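Local coordinates for protein Pre-mRNA splicing factor PRP8 (Cyanidioschyzon merolae, PDB 6NQI) that probably binds the U2, U5 and U6 snRNAs and intronic pre-mRNA as a splicing factor, this chain being its RNase H-like domain, at residues A[80-85]-A[103-108]; A[8-13]-A[32-37]; A[15-20]-A[110-115]; A[27-32]-A[114-119]. All blocks are in the same frame, centred on the assembly; numbering follows the deposited sequence.

Interaction 1 of 4, residues A[80-85]-A[103-108]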
loop_
_atom_site.group_PDB
_atom_site.type_symbol
_atom_site.label_atom_id
_atom_site.label_comp_id
_atom_site.label_asym_id
_atom_site.label_seq_id
_atom_site.Cartn_x
_atom_site.Cartn_y
_atom_site.Cartn_z
ATOM N N ARG A 80 13.604 -6.957 1.184
ATOM C CA ARG A 80 14.964 -6.649 0.762
ATOM C C ARG A 80 15.165 -5.165 0.486
ATOM O O ARG A 80 16.305 -4.736 0.300
ATOM C CB ARG A 80 15.344 -7.510 -0.452
ATOM C CG ARG A 80 15.594 -8.957 -0.046
ATOM C CD ARG A 80 15.597 -9.888 -1.229
ATOM N NE ARG A 80 16.883 -10.589 -1.390
ATOM C CZ ARG A 80 17.187 -11.362 -2.434
ATOM N NH1 ARG A 80 16.308 -11.532 -3.423
ATOM N NH2 ARG A 80 18.375 -11.971 -2.498
ATOM N N GLY A 81 14.089 -4.389 0.448
ATOM C CA GLY A 81 14.153 -2.943 0.316
ATOM C C GLY A 81 12.849 -2.316 0.763
ATOM O O GLY A 81 11.808 -2.980 0.823
ATOM N N ILE A 82 12.924 -1.042 1.146
ATOM C CA ILE A 82 11.764 -0.261 1.576
ATOM C C ILE A 82 11.730 0.999 0.732
ATOM O O ILE A 82 12.723 1.729 0.686
ATOM C CB ILE A 82 11.831 0.091 3.069
ATOM C CG1 ILE A 82 11.724 -1.185 3.906
ATOM C CG2 ILE A 82 10.757 1.115 3.408
ATOM C CD1 ILE A 82 12.273 -1.070 5.312
ATOM N N VAL A 83 10.613 1.254 0.058
ATOM C CA VAL A 83 10.488 2.422 -0.811
ATOM C C VAL A 83 9.376 3.301 -0.254
ATOM O O VAL A 83 8.218 2.866 -0.182
ATOM C CB VAL A 83 10.195 2.028 -2.274
ATOM C CG1 VAL A 83 10.291 3.247 -3.198
ATOM C CG2 VAL A 83 11.077 0.882 -2.744
ATOM N N LEU A 84 9.714 4.532 0.119
ATOM C CA LEU A 84 8.771 5.482 0.691
ATOM C C LEU A 84 8.252 6.420 -0.381
ATOM O O LEU A 84 9.015 6.912 -1.220
ATOM C CB LEU A 84 9.411 6.310 1.805
ATOM C CG LEU A 84 10.056 5.530 2.939
ATOM C CD1 LEU A 84 10.767 6.459 3.906
ATOM C CD2 LEU A 84 8.983 4.718 3.645
ATOM N N ALA A 85 6.941 6.646 -0.359
ATOM C CA ALA A 85 6.355 7.566 -1.320
ATOM C C ALA A 85 6.722 9.006 -0.993
ATOM O O ALA A 85 6.881 9.822 -1.904
ATOM C CB ALA A 85 4.840 7.384 -1.373
ATOM N N ALA A 103 18.228 -2.267 10.619
ATOM C CA ALA A 103 19.143 -1.347 9.980
ATOM C C ALA A 103 19.862 -2.110 8.880
ATOM O O ALA A 103 19.908 -3.347 8.880
ATOM C CB ALA A 103 20.110 -0.748 10.989
ATOM N N LYS A 104 20.388 -1.366 7.914
ATOM C CA LYS A 104 21.070 -1.913 6.739
ATOM C C LYS A 104 20.094 -2.660 5.828
ATOM O O LYS A 104 20.506 -3.471 4.985
ATOM C CB LYS A 104 22.240 -2.818 7.148
ATOM C CG LYS A 104 23.238 -2.109 8.094
ATOM C CD LYS A 104 23.759 -0.776 7.556
ATOM C CE LYS A 104 24.883 -0.210 8.427
ATOM N NZ LYS A 104 26.193 -0.901 8.255
ATOM N N ILE A 105 18.795 -2.400 6.020
ATOM C CA ILE A 105 17.775 -2.636 5.014
ATOM C C ILE A 105 17.651 -1.340 4.212
ATOM O O ILE A 105 17.190 -0.330 4.779
ATOM C CB ILE A 105 16.415 -3.009 5.614
ATOM C CG1 ILE A 105 16.452 -4.351 6.323
ATOM C CG2 ILE A 105 15.342 -3.023 4.529
ATOM C CD1 ILE A 105 15.090 -4.740 6.872
ATOM N N PRO A 106 18.026 -1.324 2.944
ATOM C CA PRO A 106 18.043 -0.064 2.199
ATOM C C PRO A 106 16.670 0.584 2.200
ATOM O O PRO A 106 15.647 -0.082 2.050
ATOM C CB PRO A 106 18.474 -0.492 0.793
ATOM C CG PRO A 106 19.171 -1.781 1.002
ATOM C CD PRO A 106 18.471 -2.457 2.117
ATOM N N VAL A 107 16.662 1.881 2.467
ATOM C CA VAL A 107 15.462 2.694 2.485
ATOM C C VAL A 107 15.631 3.744 1.401
ATOM O O VAL A 107 16.598 4.512 1.429
ATOM C CB VAL A 107 15.270 3.318 3.876
ATOM C CG1 VAL A 107 14.149 4.334 3.869
ATOM C CG2 VAL A 107 15.003 2.217 4.872
ATOM N N ARG A 108 14.652 3.839 0.513
ATOM C CA ARG A 108 14.749 4.635 -0.699
ATOM C C ARG A 108 13.466 5.432 -0.865
ATOM O O ARG A 108 12.422 5.072 -0.325
ATOM C CB ARG A 108 14.995 3.702 -1.915
ATOM C CG ARG A 108 15.224 4.359 -3.272
ATOM C CD ARG A 108 15.461 3.339 -4.477
ATOM N NE ARG A 108 14.352 2.462 -4.913
ATOM C CZ ARG A 108 13.438 2.752 -5.856
ATOM N NH1 ARG A 108 13.475 3.906 -6.520
ATOM N NH2 ARG A 108 12.489 1.869 -6.163
#

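Interaction 2 of 4, residues A[8-13]-A[32-37]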
loop_
_atom_site.group_PDB
_atom_site.type_symbol
_atom_site.label_atom_id
_atom_site.label_comp_id
_atom_site.label_asym_id
_atom_site.label_seq_id
_atom_site.Cartn_x
_atom_site.Cartn_y
_atom_site.Cartn_z
ATOM N N ARG A 8 11.331 -8.276 -8.946
ATOM C CA ARG A 8 12.622 -8.915 -8.679
ATOM C C ARG A 8 12.708 -9.502 -7.278
ATOM O O ARG A 8 12.929 -10.707 -7.101
ATOM C CB ARG A 8 13.761 -7.909 -8.849
ATOM C CG ARG A 8 14.471 -7.860 -10.180
ATOM C CD ARG A 8 13.565 -7.942 -11.377
ATOM N NE ARG A 8 14.363 -7.894 -12.596
ATOM C CZ ARG A 8 14.974 -8.945 -13.126
ATOM N NH1 ARG A 8 14.888 -10.131 -12.537
ATOM N NH2 ARG A 8 15.679 -8.807 -14.242
ATOM N N GLN A 9 12.616 -8.648 -6.276
ATOM C CA GLN A 9 12.792 -9.013 -4.884
ATOM C C GLN A 9 11.545 -8.680 -4.075
ATOM O O GLN A 9 10.572 -8.126 -4.580
ATOM C CB GLN A 9 14.016 -8.303 -4.318
ATOM C CG GLN A 9 14.053 -6.834 -4.682
ATOM C CD GLN A 9 15.470 -6.341 -4.886
ATOM O OE1 GLN A 9 16.430 -7.072 -4.634
ATOM N NE2 GLN A 9 15.612 -5.101 -5.350
ATOM N N ARG A 10 11.597 -9.032 -2.796
ATOM C CA ARG A 10 10.564 -8.680 -1.828
ATOM C C ARG A 10 10.839 -7.244 -1.375
ATOM O O ARG A 10 11.722 -7.007 -0.552
ATOM C CB ARG A 10 10.571 -9.660 -0.650
ATOM C CG ARG A 10 9.351 -9.567 0.321
ATOM C CD ARG A 10 9.476 -10.493 1.555
ATOM N NE ARG A 10 9.156 -11.887 1.264
ATOM C CZ ARG A 10 7.978 -12.477 1.501
ATOM N NH1 ARG A 10 6.986 -11.789 2.064
ATOM N NH2 ARG A 10 7.792 -13.767 1.167
ATOM N N LEU A 11 10.131 -6.278 -1.973
ATOM C CA LEU A 11 10.152 -4.858 -1.624
ATOM C C LEU A 11 8.879 -4.443 -0.862
ATOM O O LEU A 11 7.831 -5.092 -0.957
ATOM C CB LEU A 11 10.278 -3.984 -2.878
ATOM C CG LEU A 11 11.554 -3.894 -3.699
ATOM C CD1 LEU A 11 11.468 -2.828 -4.804
ATOM C CD2 LEU A 11 12.660 -3.536 -2.729
ATOM N N TRP A 12 8.974 -3.353 -0.087
ATOM C CA TRP A 12 7.813 -2.747 0.577
ATOM C C TRP A 12 7.640 -1.328 0.060
ATOM O O TRP A 12 8.475 -0.462 0.337
ATOM C CB TRP A 12 7.951 -2.732 2.102
ATOM C CG TRP A 12 7.610 -4.038 2.755
ATOM C CD1 TRP A 12 7.298 -5.193 2.126
ATOM C CD2 TRP A 12 7.548 -4.320 4.160
ATOM N NE1 TRP A 12 7.032 -6.182 3.037
ATOM C CE2 TRP A 12 7.188 -5.678 4.294
ATOM C CE3 TRP A 12 7.734 -3.547 5.320
ATOM C CZ2 TRP A 12 7.025 -6.293 5.526
ATOM C CZ3 TRP A 12 7.567 -4.161 6.568
ATOM C CH2 TRP A 12 7.224 -5.523 6.655
ATOM N N ILE A 13 6.558 -1.086 -0.672
ATOM C CA ILE A 13 6.197 0.257 -1.100
ATOM C C ILE A 13 5.278 0.869 -0.029
ATOM O O ILE A 13 4.184 0.350 0.245
ATOM C CB ILE A 13 5.505 0.238 -2.470
ATOM C CG1 ILE A 13 6.181 -0.715 -3.472
ATOM C CG2 ILE A 13 5.550 1.627 -3.056
ATOM C CD1 ILE A 13 7.577 -0.319 -3.979
ATOM N N GLU A 32 3.534 -5.144 -0.744
ATOM C CA GLU A 32 4.650 -6.071 -0.846
ATOM C C GLU A 32 4.716 -6.585 -2.284
ATOM O O GLU A 32 3.907 -7.435 -2.682
ATOM C CB GLU A 32 4.452 -7.209 0.143
ATOM C CG GLU A 32 5.635 -8.111 0.236
ATOM C CD GLU A 32 5.575 -9.002 1.442
ATOM O OE1 GLU A 32 4.869 -10.036 1.399
ATOM O OE2 GLU A 32 6.200 -8.641 2.455
ATOM N N THR A 33 5.710 -6.106 -3.041
ATOM C CA THR A 33 5.721 -6.287 -4.497
ATOM C C THR A 33 5.823 -7.753 -4.902
ATOM O O THR A 33 5.122 -8.195 -5.816
ATOM C CB THR A 33 6.863 -5.499 -5.138
ATOM O OG1 THR A 33 8.120 -5.946 -4.596
ATOM C CG2 THR A 33 6.695 -3.991 -4.924
ATOM N N SER A 34 6.729 -8.513 -4.276
ATOM C CA SER A 34 6.976 -9.879 -4.726
ATOM C C SER A 34 5.750 -10.767 -4.560
ATOM O O SER A 34 5.518 -11.677 -5.369
ATOM C CB SER A 34 8.149 -10.485 -3.962
ATOM O OG SER A 34 7.795 -10.755 -2.621
ATOM N N THR A 35 4.973 -10.549 -3.503
ATOM C CA THR A 35 3.862 -11.435 -3.177
ATOM C C THR A 35 2.486 -10.853 -3.453
ATOM O O THR A 35 1.527 -11.611 -3.595
ATOM C CB THR A 35 3.913 -11.823 -1.697
ATOM O OG1 THR A 35 3.938 -10.625 -0.904
ATOM C CG2 THR A 35 5.133 -12.617 -1.414
ATOM N N GLY A 36 2.354 -9.537 -3.438
ATOM C CA GLY A 36 1.084 -8.884 -3.599
ATOM C C GLY A 36 0.427 -8.565 -2.287
ATOM O O GLY A 36 -0.678 -8.024 -2.280
ATOM N N ARG A 37 1.093 -8.829 -1.177
ATOM C CA ARG A 37 0.436 -8.712 0.109
ATOM C C ARG A 37 0.284 -7.235 0.411
ATOM O O ARG A 37 1.203 -6.460 0.176
ATOM C CB ARG A 37 1.268 -9.444 1.155
ATOM C CG ARG A 37 0.539 -9.835 2.388
ATOM C CD ARG A 37 1.345 -10.815 3.227
ATOM N NE ARG A 37 2.711 -10.352 3.451
ATOM C CZ ARG A 37 3.452 -10.675 4.513
ATOM N NH1 ARG A 37 2.952 -11.441 5.483
ATOM N NH2 ARG A 37 4.686 -10.207 4.618
#

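Interaction 3 of 4, residues A[15-20]-A[110-115]. With BME (beta-mercaptoethanol), chain C.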
loop_
_atom_site.group_PDB
_atom_site.type_symbol
_atom_site.label_atom_id
_atom_site.label_comp_id
_atom_site.label_asym_id
_atom_site.label_seq_id
_atom_site.Cartn_x
_atom_site.Cartn_y
_atom_site.Cartn_z
ATOM N N ASP A 15 3.143 4.117 1.344
ATOM C CA ASP A 15 2.466 5.335 0.898
ATOM C C ASP A 15 1.574 5.812 2.038
ATOM O O ASP A 15 0.612 5.126 2.412
ATOM C CB ASP A 15 1.662 5.065 -0.383
ATOM C CG ASP A 15 1.174 6.336 -1.072
ATOM O OD1 ASP A 15 1.114 7.408 -0.440
ATOM O OD2 ASP A 15 0.856 6.275 -2.283
ATOM N N ASP A 16 1.894 6.972 2.603
ATOM C CA ASP A 16 1.102 7.514 3.697
ATOM C C ASP A 16 0.384 8.798 3.310
ATOM O O ASP A 16 -0.204 9.447 4.169
ATOM C CB ASP A 16 1.983 7.716 4.940
ATOM C CG ASP A 16 2.979 8.851 4.787
ATOM O OD1 ASP A 16 3.228 9.299 3.642
ATOM O OD2 ASP A 16 3.541 9.273 5.828
ATOM N N ARG A 17 0.361 9.135 2.026
ATOM C CA ARG A 17 -0.227 10.378 1.545
ATOM C C ARG A 17 -1.723 10.521 1.862
ATOM O O ARG A 17 -2.289 11.599 1.630
ATOM C CB ARG A 17 0.014 10.486 0.046
ATOM C CG ARG A 17 1.443 10.762 -0.275
ATOM C CD ARG A 17 1.685 10.784 -1.756
ATOM N NE ARG A 17 1.707 9.445 -2.338
ATOM C CZ ARG A 17 2.061 9.216 -3.601
ATOM N NH1 ARG A 17 2.414 10.246 -4.368
ATOM N NH2 ARG A 17 2.081 7.974 -4.091
ATOM N N THR A 18 -2.369 9.470 2.362
ATOM C CA THR A 18 -3.739 9.513 2.856
ATOM C C THR A 18 -3.784 9.190 4.346
ATOM O O THR A 18 -4.717 8.550 4.845
ATOM C CB THR A 18 -4.632 8.543 2.082
ATOM O OG1 THR A 18 -4.138 7.204 2.234
ATOM C CG2 THR A 18 -4.712 8.928 0.620
ATOM N N ALA A 19 -2.805 9.671 5.101
ATOM C CA ALA A 19 -2.871 9.412 6.528
ATOM C C ALA A 19 -3.805 10.407 7.212
ATOM O O ALA A 19 -4.478 10.055 8.187
ATOM C CB ALA A 19 -1.467 9.451 7.131
ATOM N N TYR A 20 -3.847 11.640 6.724
ATOM C CA TYR A 20 -4.844 12.619 7.118
ATOM C C TYR A 20 -5.814 12.842 5.970
ATOM O O TYR A 20 -5.409 13.290 4.894
ATOM C CB TYR A 20 -4.218 13.949 7.539
ATOM C CG TYR A 20 -5.257 15.025 7.738
ATOM C CD1 TYR A 20 -6.062 15.049 8.879
ATOM C CD2 TYR A 20 -5.433 16.018 6.792
ATOM C CE1 TYR A 20 -7.022 16.030 9.061
ATOM C CE2 TYR A 20 -6.380 17.001 6.967
ATOM C CZ TYR A 20 -7.175 17.009 8.100
ATOM O OH TYR A 20 -8.126 18.004 8.244
ATOM N N GLY A 110 11.127 7.874 -3.899
ATOM C CA GLY A 110 10.725 7.741 -5.279
ATOM C C GLY A 110 9.533 6.858 -5.547
ATOM O O GLY A 110 9.296 6.520 -6.716
ATOM N N ALA A 111 8.771 6.468 -4.518
ATOM C CA ALA A 111 7.533 5.745 -4.806
ATOM C C ALA A 111 6.411 6.687 -5.212
ATOM O O ALA A 111 5.368 6.212 -5.680
ATOM C CB ALA A 111 7.089 4.917 -3.596
ATOM N N ALA A 112 6.667 8.000 -5.157
ATOM C CA ALA A 112 5.661 8.996 -5.503
ATOM C C ALA A 112 5.070 8.735 -6.880
ATOM O O ALA A 112 3.855 8.855 -7.078
ATOM C CB ALA A 112 6.280 10.392 -5.440
ATOM N N ALA A 113 5.919 8.366 -7.843
ATOM C CA ALA A 113 5.461 8.031 -9.184
ATOM C C ALA A 113 4.366 6.969 -9.178
ATOM O O ALA A 113 3.654 6.826 -10.179
ATOM C CB ALA A 113 6.641 7.547 -10.027
ATOM N N MET A 114 4.193 6.245 -8.068
ATOM C CA MET A 114 3.202 5.176 -8.000
ATOM C C MET A 114 2.010 5.566 -7.135
ATOM O O MET A 114 2.153 5.706 -5.910
ATOM C CB MET A 114 3.824 3.865 -7.505
ATOM C CG MET A 114 4.964 3.368 -8.421
ATOM S SD MET A 114 5.940 1.940 -7.865
ATOM C CE MET A 114 7.104 2.659 -6.712
ATOM N N PRO A 115 0.825 5.785 -7.730
ATOM C CA PRO A 115 -0.353 6.239 -6.959
ATOM C C PRO A 115 -1.039 5.092 -6.234
ATOM O O PRO A 115 -2.172 4.701 -6.521
ATOM C CB PRO A 115 -1.235 6.845 -8.048
ATOM C CG PRO A 115 -0.957 5.968 -9.226
ATOM C CD PRO A 115 0.534 5.698 -9.171
HETATM C C1 BME C . 5.250 6.588 3.460
HETATM C C2 BME C . 6.392 7.116 4.305
HETATM O O1 BME C . 5.040 7.580 2.486
HETATM S S2 BME C . 6.645 6.231 5.864
#

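Interaction 4 of 4, residues A[27-32]-A[114-119]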
loop_
_atom_site.group_PDB
_atom_site.type_symbol
_atom_site.label_atom_id
_atom_site.label_comp_id
_atom_site.label_asym_id
_atom_site.label_seq_id
_atom_site.Cartn_x
_atom_site.Cartn_y
_atom_site.Cartn_z
ATOM N N VAL A 27 -5.524 6.423 5.950
ATOM C CA VAL A 27 -4.960 5.088 5.709
ATOM C C VAL A 27 -3.482 5.236 5.365
ATOM O O VAL A 27 -3.078 6.199 4.706
ATOM C CB VAL A 27 -5.714 4.332 4.584
ATOM C CG1 VAL A 27 -4.952 3.108 4.146
ATOM C CG2 VAL A 27 -7.077 3.875 5.050
ATOM N N ILE A 28 -2.671 4.284 5.820
ATOM C CA ILE A 28 -1.300 4.096 5.349
ATOM C C ILE A 28 -1.212 2.744 4.640
ATOM O O ILE A 28 -1.635 1.717 5.189
ATOM C CB ILE A 28 -0.283 4.171 6.502
ATOM C CG1 ILE A 28 -0.289 5.564 7.120
ATOM C CG2 ILE A 28 1.152 3.733 5.992
ATOM C CD1 ILE A 28 0.618 5.703 8.305
ATOM N N TRP A 29 -0.702 2.747 3.408
ATOM C CA TRP A 29 -0.606 1.531 2.605
ATOM C C TRP A 29 0.814 0.985 2.565
ATOM O O TRP A 29 1.769 1.748 2.408
ATOM C CB TRP A 29 -1.044 1.805 1.171
ATOM C CG TRP A 29 -2.230 2.667 1.062
ATOM C CD1 TRP A 29 -2.255 4.027 1.023
ATOM C CD2 TRP A 29 -3.577 2.233 0.911
ATOM N NE1 TRP A 29 -3.546 4.468 0.886
ATOM C CE2 TRP A 29 -4.374 3.381 0.809
ATOM C CE3 TRP A 29 -4.189 0.976 0.846
ATOM C CZ2 TRP A 29 -5.751 3.315 0.659
ATOM C CZ3 TRP A 29 -5.556 0.911 0.702
ATOM C CH2 TRP A 29 -6.322 2.072 0.605
ATOM N N ILE A 30 0.938 -0.343 2.622
ATOM C CA ILE A 30 2.206 -1.029 2.330
ATOM C C ILE A 30 1.944 -2.151 1.327
ATOM O O ILE A 30 1.311 -3.159 1.669
ATOM C CB ILE A 30 2.873 -1.603 3.587
ATOM C CG1 ILE A 30 3.196 -0.497 4.590
ATOM C CG2 ILE A 30 4.143 -2.425 3.184
ATOM C CD1 ILE A 30 3.816 -1.033 5.827
ATOM N N TRP A 31 2.480 -2.006 0.117
ATOM C CA TRP A 31 2.390 -3.013 -0.937
ATOM C C TRP A 31 3.672 -3.838 -0.924
ATOM O O TRP A 31 4.772 -3.285 -1.025
ATOM C CB TRP A 31 2.161 -2.349 -2.298
ATOM C CG TRP A 31 2.302 -3.258 -3.498
ATOM C CD1 TRP A 31 2.010 -4.588 -3.565
ATOM C CD2 TRP A 31 2.769 -2.886 -4.809
ATOM N NE1 TRP A 31 2.282 -5.077 -4.833
ATOM C CE2 TRP A 31 2.744 -4.049 -5.612
ATOM C CE3 TRP A 31 3.203 -1.686 -5.381
ATOM C CZ2 TRP A 31 3.132 -4.041 -6.949
ATOM C CZ3 TRP A 31 3.590 -1.686 -6.718
ATOM C CH2 TRP A 31 3.548 -2.853 -7.479
ATOM N N GLU A 32 3.534 -5.144 -0.744
ATOM C CA GLU A 32 4.650 -6.071 -0.846
ATOM C C GLU A 32 4.716 -6.585 -2.284
ATOM O O GLU A 32 3.907 -7.435 -2.682
ATOM C CB GLU A 32 4.452 -7.209 0.143
ATOM C CG GLU A 32 5.635 -8.111 0.236
ATOM C CD GLU A 32 5.575 -9.002 1.442
ATOM O OE1 GLU A 32 4.869 -10.036 1.399
ATOM O OE2 GLU A 32 6.200 -8.641 2.455
ATOM N N MET A 114 4.193 6.245 -8.068
ATOM C CA MET A 114 3.202 5.176 -8.000
ATOM C C MET A 114 2.010 5.566 -7.135
ATOM O O MET A 114 2.153 5.706 -5.910
ATOM C CB MET A 114 3.824 3.865 -7.505
ATOM C CG MET A 114 4.964 3.368 -8.421
ATOM S SD MET A 114 5.940 1.940 -7.865
ATOM C CE MET A 114 7.104 2.659 -6.712
ATOM N N PRO A 115 0.825 5.785 -7.730
ATOM C CA PRO A 115 -0.353 6.239 -6.959
ATOM C C PRO A 115 -1.039 5.092 -6.234
ATOM O O PRO A 115 -2.172 4.701 -6.521
ATOM C CB PRO A 115 -1.235 6.845 -8.048
ATOM C CG PRO A 115 -0.957 5.968 -9.226
ATOM C CD PRO A 115 0.534 5.698 -9.171
ATOM N N LEU A 116 -0.315 4.549 -5.254
ATOM C CA LEU A 116 -0.841 3.481 -4.413
ATOM C C LEU A 116 -2.005 3.979 -3.553
ATOM O O LEU A 116 -2.947 3.221 -3.276
ATOM C CB LEU A 116 0.295 2.925 -3.554
ATOM C CG LEU A 116 0.005 1.813 -2.568
ATOM C CD1 LEU A 116 -0.444 0.582 -3.303
ATOM C CD2 LEU A 116 1.250 1.518 -1.777
ATOM N N GLN A 117 -1.963 5.251 -3.138
ATOM C CA GLN A 117 -3.049 5.814 -2.341
ATOM C C GLN A 117 -4.383 5.757 -3.085
ATOM O O GLN A 117 -5.441 5.831 -2.449
ATOM C CB GLN A 117 -2.776 7.277 -1.988
ATOM C CG GLN A 117 -2.371 8.110 -3.183
ATOM C CD GLN A 117 -2.245 9.596 -2.869
ATOM O OE1 GLN A 117 -2.636 10.056 -1.794
ATOM N NE2 GLN A 117 -1.729 10.358 -3.828
ATOM N N ALA A 118 -4.356 5.654 -4.421
ATOM C CA ALA A 118 -5.594 5.564 -5.185
ATOM C C ALA A 118 -6.440 4.364 -4.771
ATOM O O ALA A 118 -7.640 4.335 -5.068
ATOM C CB ALA A 118 -5.284 5.529 -6.686
ATOM N N LEU A 119 -5.865 3.396 -4.049
ATOM C CA LEU A 119 -6.698 2.299 -3.566
ATOM C C LEU A 119 -7.820 2.789 -2.649
ATOM O O LEU A 119 -8.804 2.063 -2.437
ATOM C CB LEU A 119 -5.846 1.266 -2.836
ATOM C CG LEU A 119 -4.979 0.489 -3.793
ATOM C CD1 LEU A 119 -4.103 -0.522 -3.037
ATOM C CD2 LEU A 119 -5.876 -0.167 -4.837
#

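Interaction 1 of 4, residues A[80-85]-A[103-108]
Ile82 has CG1 anti to its own carbonyl carbon (chi1 -66°), beside the backbone N. A chi2 of 158° then carries CD1 to CG2 of Ile105, 3.7 Å away. Arg108 has CG anti to its backbone N (chi1 -176°), and its chain bends at chi3. Its side chain runs beside that of Val83, pointing the same way. NH2 of Arg108 comes to 3.8 Å from CG2 of Val83, while CG1 of Val83 sits over one face of the guanidinium, toward the rim. On the face that Ile82 occupies, Leu84 CD1 meets Val107 CG1 at 4.0 Å. Leu93 of helix 90-97 packs on Ile82, Leu84 and Val107.

Three backbone hydrogen bonds set the register. Ile82 N donates to Pro106 O (3.0 Å). Arg108 N donates to Ile82 O (2.9 Å). Leu84 N donates to Arg108 O (2.8 Å). This is a short parallel ladder, with Ile82 paired to Val107 and Val83 to Arg108. Strand 107-108 is the outermost strand on this side of the sheet. The contact joins the two strands of a beta-alpha-beta crossover, as is usual in the RNase H fold.

Interaction 2 of 4, residues A[8-13]-A[32-37]
The antiparallel, non-hydrogen-bonded pair Trp12-Glu32 lies next to a G1 beta bulge, in which Gly36 and Arg37 both face Glu32. The carboxylate of Glu32 is the hub. Its OE2 accepts from NE1 of Trp12 at 2.7 Å, in an almost straight bond (176°). The oxygen is met on its anti side and lies in the indole plane. On the syn side of the same oxygen comes NH2 of Arg37, at 3.1 Å. OE1 takes NE of Arg37 from above the carboxylate plane (3.0 Å), and Thr35 OG1 donates to its anti lone pair. Arg37 thus holds Glu32 side-on, and its NH2 also bonds to Gln73. Arg10 adds a salt bridge, NH1 to Glu32 OE1 at 2.8 Å, with guanidinium and carboxylate planes 84° apart. Its CG is anti to the backbone N (chi1 -169°) and lies 3.5 Å from Ser34 OG. The two arginines approach closely, NH1 of Arg10 to NH2 of Arg37 at 3.8 Å, and the shared carboxylate probably offsets their repulsion. An alanine in place of Glu32 would probably leave these two like charges without the carboxylate they share here and the Trp12 N-H without its acceptor.

Thr33 N donates to Leu11 O (3.1 Å). Thr33 OG1 accepts a weak bond from Leu11 N and also bonds to Leu6 O, while its CG2 packs on Ile13 CG1. The bulge belongs to the hairpin of strands 24-32 and 37-43, and the Glu32 network ties it to segment 8-13, at the start of strand 11-21 of the RNase H-like sheet.

Interaction 3 of 4, residues A[15-20]-A[110-115]
Arg17 crosses to the loop 110-115 and meets two backbone carbonyls with the edge of its guanidinium. Its chain bends at chi3 (-76°), which places CZ. The polar contacts between the segments come first. NH1 of Arg17 gives a weak hydrogen bond to Ala112 O (3.4 Å). NH2 of Arg17 lies 2.9 Å from Met114 O. Both oxygens are close to the guanidinium plane.

The ionic part is within segment 15-20. Asp15 and Arg17 form a side-on salt bridge. NE of Arg17 meets Asp15 OD1 on its syn side (2.8 Å), and NH2 of Arg17 meets Asp15 OD2 from above the carboxylate plane (2.8 Å). Arg17 N also bonds to OD1 of Asp15 (3.1 Å), which makes an Asx turn. NE and N reach that oxygen from opposite faces. Asp15 thus fixes the guanidinium that reaches the loop.

Packing contact is slight: Ala112 CB lies 4.0 Å from NH1 of Arg17. A beta-mercaptoethanol, probably from the crystallisation liquor, gives a hydrogen bond from O1 to Asp16 OD1 (2.8 Å). Its O1 also accepts a weak one from Asp16 N.

The loop links strand 107-108 to helix 123-130. Ala111 and Met114 pack on Ile13 of strand 11-21. Met114 also touches Leu160 of helix 152-168, and Pro115 touches His164 and Asp167 of that helix. Loop 110-115 therefore packs between strand 11-21 and helix 152-168.

Interaction 4 of 4, residues A[27-32]-A[114-119]
Trp29 meets Leu119 by laying its indole against the 3-10 segment 116-119. Its CG is anti to the carbonyl carbon, beside the backbone N (chi1 -41°). Leu119 CB sits over the face of the six-membered ring, 3.8 Å from the centroid and 24° off the normal, a CH-pi contact. CG1 of Val27 covers the centre of the opposite face, so the ring is sandwiched. At the five-membered ring, NE1 of Trp29 passes 3.5 Å from Gln117 CA. The N-H itself bonds to Thr18 OG1. An alanine in place of Trp29 would probably open a gap between Val27 and Leu119 and leave Thr18 OG1 without this partner.

Leu116 holds CG anti to its backbone N (chi1 179°), and its methyls lie against the CB atoms of both tryptophans. CD2 of Leu116 meets Trp29 CB at 3.7 Å. CD1 of Leu116 meets Trp31 CB at 4.0 Å. The SD of Met114 lies at the edge of the Trp31 ring, 4.5 Å from Trp31 CZ3. No hydrogen bond crosses this contact.

Pro115 is the centre of an inverse gamma turn just ahead of the 3-10 segment. Trp29 and Trp31 share one face of strand 24-32, and helix 152-168 packs there on Trp31 and Leu119. Ile28 and Ile30 turn to helix 54-71 on the other face. A sheet covered on both faces in this way is typical of the RNase H-like core.

How the interactions relate
Interaction 4 is the buried one, its centre about 3 Å from the centre of the chain, and is mainly apolar and aromatic, with no hydrogen bond across it. Interactions 1, 2 and 3 are partly buried, and interaction 1 lies farther out than interactions 2 and 3, at the sheet edge. Its chemistry is mainly backbone pairing. Interaction 2 gathers charges around one carboxylate at a strand end, whereas interaction 3 directs a fixed arginine at loop carbonyls. Interactions 2 and 3 both use strand 11-21. Interactions 3 and 4 share Met114 and Pro115, and 2 and 4 share Glu32. Strand 11-21 lies between strands 81-84 and 24-32, and all four contacts reach this one sheet.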